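Local coordinates for probable M18-family aminopeptidase 1 (Thermotoga maritima, PDB 2GLF) that probably acts as a metal-dependent aminopeptidase of the M18 family, removing residues from the amino ends of peptides, at the interface of chains A and B. Sequence-based numbering; all coordinates share one arbitrary frame. Chains: chain A/B, Probable M18-family aminopeptidase 1.

The interface of chains A and B. Residues chain A 237-238; chain B 114, 150, 157, 159, 209.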
loop_
_atom_site.group_PDB
_atom_site.type_symbol
_atom_site.label_atom_id
_atom_site.label_comp_id
_atom_site.label_asym_id
_atom_site.label_seq_id
_atom_site.Cartn_x
_atom_site.Cartn_y
_atom_site.Cartn_z
ATOM N N GLY A 237 -17.367 -37.136 22.291
ATOM C CA GLY A 237 -17.910 -37.785 21.109
ATOM C C GLY A 237 -19.065 -38.750 21.310
ATOM O O GLY A 237 -19.242 -39.307 22.389
HETATM N N MSE A 238 -19.852 -38.945 20.254
HETATM C CA MSE A 238 -20.987 -39.853 20.293
HETATM C C MSE A 238 -20.554 -41.253 20.701
HETATM O O MSE A 238 -21.273 -41.938 21.423
HETATM C CB MSE A 238 -21.681 -39.914 18.928
HETATM C CG MSE A 238 -22.673 -38.786 18.668
HETATM SE SE MSE A 238 -24.130 -38.706 19.974
HETATM C CE MSE A 238 -24.847 -40.488 19.737
ATOM N N PHE B 114 -20.068 -33.126 13.035
ATOM C CA PHE B 114 -21.414 -32.575 13.016
ATOM C C PHE B 114 -21.254 -31.138 12.521
ATOM O O PHE B 114 -20.682 -30.297 13.216
ATOM C CB PHE B 114 -22.009 -32.587 14.429
ATOM C CG PHE B 114 -22.652 -33.894 14.814
ATOM C CD1 PHE B 114 -22.573 -34.363 16.122
ATOM C CD2 PHE B 114 -23.379 -34.630 13.886
ATOM C CE1 PHE B 114 -23.208 -35.543 16.502
ATOM C CE2 PHE B 114 -24.019 -35.813 14.257
ATOM C CZ PHE B 114 -23.933 -36.268 15.568
ATOM N N ILE B 150 -27.383 -34.564 25.449
ATOM C CA ILE B 150 -26.119 -35.224 25.710
ATOM C C ILE B 150 -25.049 -34.247 26.153
ATOM O O ILE B 150 -24.660 -33.367 25.391
ATOM C CB ILE B 150 -25.613 -35.923 24.458
ATOM C CG1 ILE B 150 -26.760 -36.666 23.785
ATOM C CG2 ILE B 150 -24.490 -36.874 24.823
ATOM C CD1 ILE B 150 -26.410 -37.181 22.426
ATOM N N PRO B 157 -21.075 -37.853 27.524
ATOM C CA PRO B 157 -19.832 -37.324 26.971
ATOM C C PRO B 157 -20.169 -35.908 26.495
ATOM O O PRO B 157 -21.342 -35.564 26.366
ATOM C CB PRO B 157 -19.556 -38.269 25.812
ATOM C CG PRO B 157 -20.941 -38.560 25.315
ATOM C CD PRO B 157 -21.712 -38.801 26.590
ATOM N N PHE B 159 -19.048 -32.586 23.646
ATOM C CA PHE B 159 -18.527 -32.479 22.299
ATOM C C PHE B 159 -17.534 -31.346 22.224
ATOM O O PHE B 159 -17.372 -30.607 23.193
ATOM C CB PHE B 159 -19.670 -32.300 21.314
ATOM C CG PHE B 159 -20.653 -33.425 21.356
ATOM C CD1 PHE B 159 -21.645 -33.460 22.332
ATOM C CD2 PHE B 159 -20.559 -34.478 20.459
ATOM C CE1 PHE B 159 -22.528 -34.529 22.417
ATOM C CE2 PHE B 159 -21.436 -35.553 20.536
ATOM C CZ PHE B 159 -22.425 -35.578 21.519
ATOM N N LEU B 209 -26.491 -44.022 17.071
ATOM C CA LEU B 209 -27.684 -43.182 17.146
ATOM C C LEU B 209 -28.963 -43.981 16.940
ATOM O O LEU B 209 -29.987 -43.710 17.572
ATOM C CB LEU B 209 -27.604 -42.059 16.109
ATOM C CG LEU B 209 -26.744 -40.862 16.515
ATOM C CD1 LEU B 209 -26.572 -39.930 15.337
ATOM C CD2 LEU B 209 -27.410 -40.140 17.674
#
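A:Met238, a selenomethionine, reaches from a loop just beyond strand 234-236 of one subunit into an apolar pocket of the other, lined by B:Phe114, B:Ile150, B:Phe159 and B:Leu209. The residue is poorly ordered in this 2.80 Å model, so the detail of its contacts is tentative.

The apolar contacts follow the length of that side chain. At its base, CG meets ring carbons of two phenylalanines: CE1 of B:Phe114 at 3.9 Å, and CE2 of B:Phe159, whose ring presents its edge, with CG lying in the ring plane. Further out, the selenium, standing in for the natural sulfur, lies 3.9 Å from CZ of B:Phe159 and 3.7 Å from CD1 of B:Ile150. The chain bends at both chi2 (-59°) and chi3 (-58°), folding the terminal methyl towards B:Leu209 on helix 200-213. Methionine, long, unbranched and polarisable, can curl to fit such partners: the phenylalanines supply broad apolar rings, isoleucine a flexible CD1 end that reaches the selenium, and leucine a forked tip with a methyl to offer from the helix.

The second kind of contact involves backbone. A:Gly237 has a positive phi (94°), readily adopted by glycine, and this turn carries its carbonyl O to 3.5 Å from CG of B:Pro157, a van der Waals approach to a compact, rigid ring. B:Phe159 also touches the loop's backbone, its CE2 lying 3.8 Å from the A:Met238 N.

The two-fold symmetry of the interface repeats this patch with the chains exchanged, and it may help join subunits within the deposited dodecamer. At the far end of the selenomethionine, CE abuts the CD2 branch of B:Leu209, and the two side chains cross nearly at right angles.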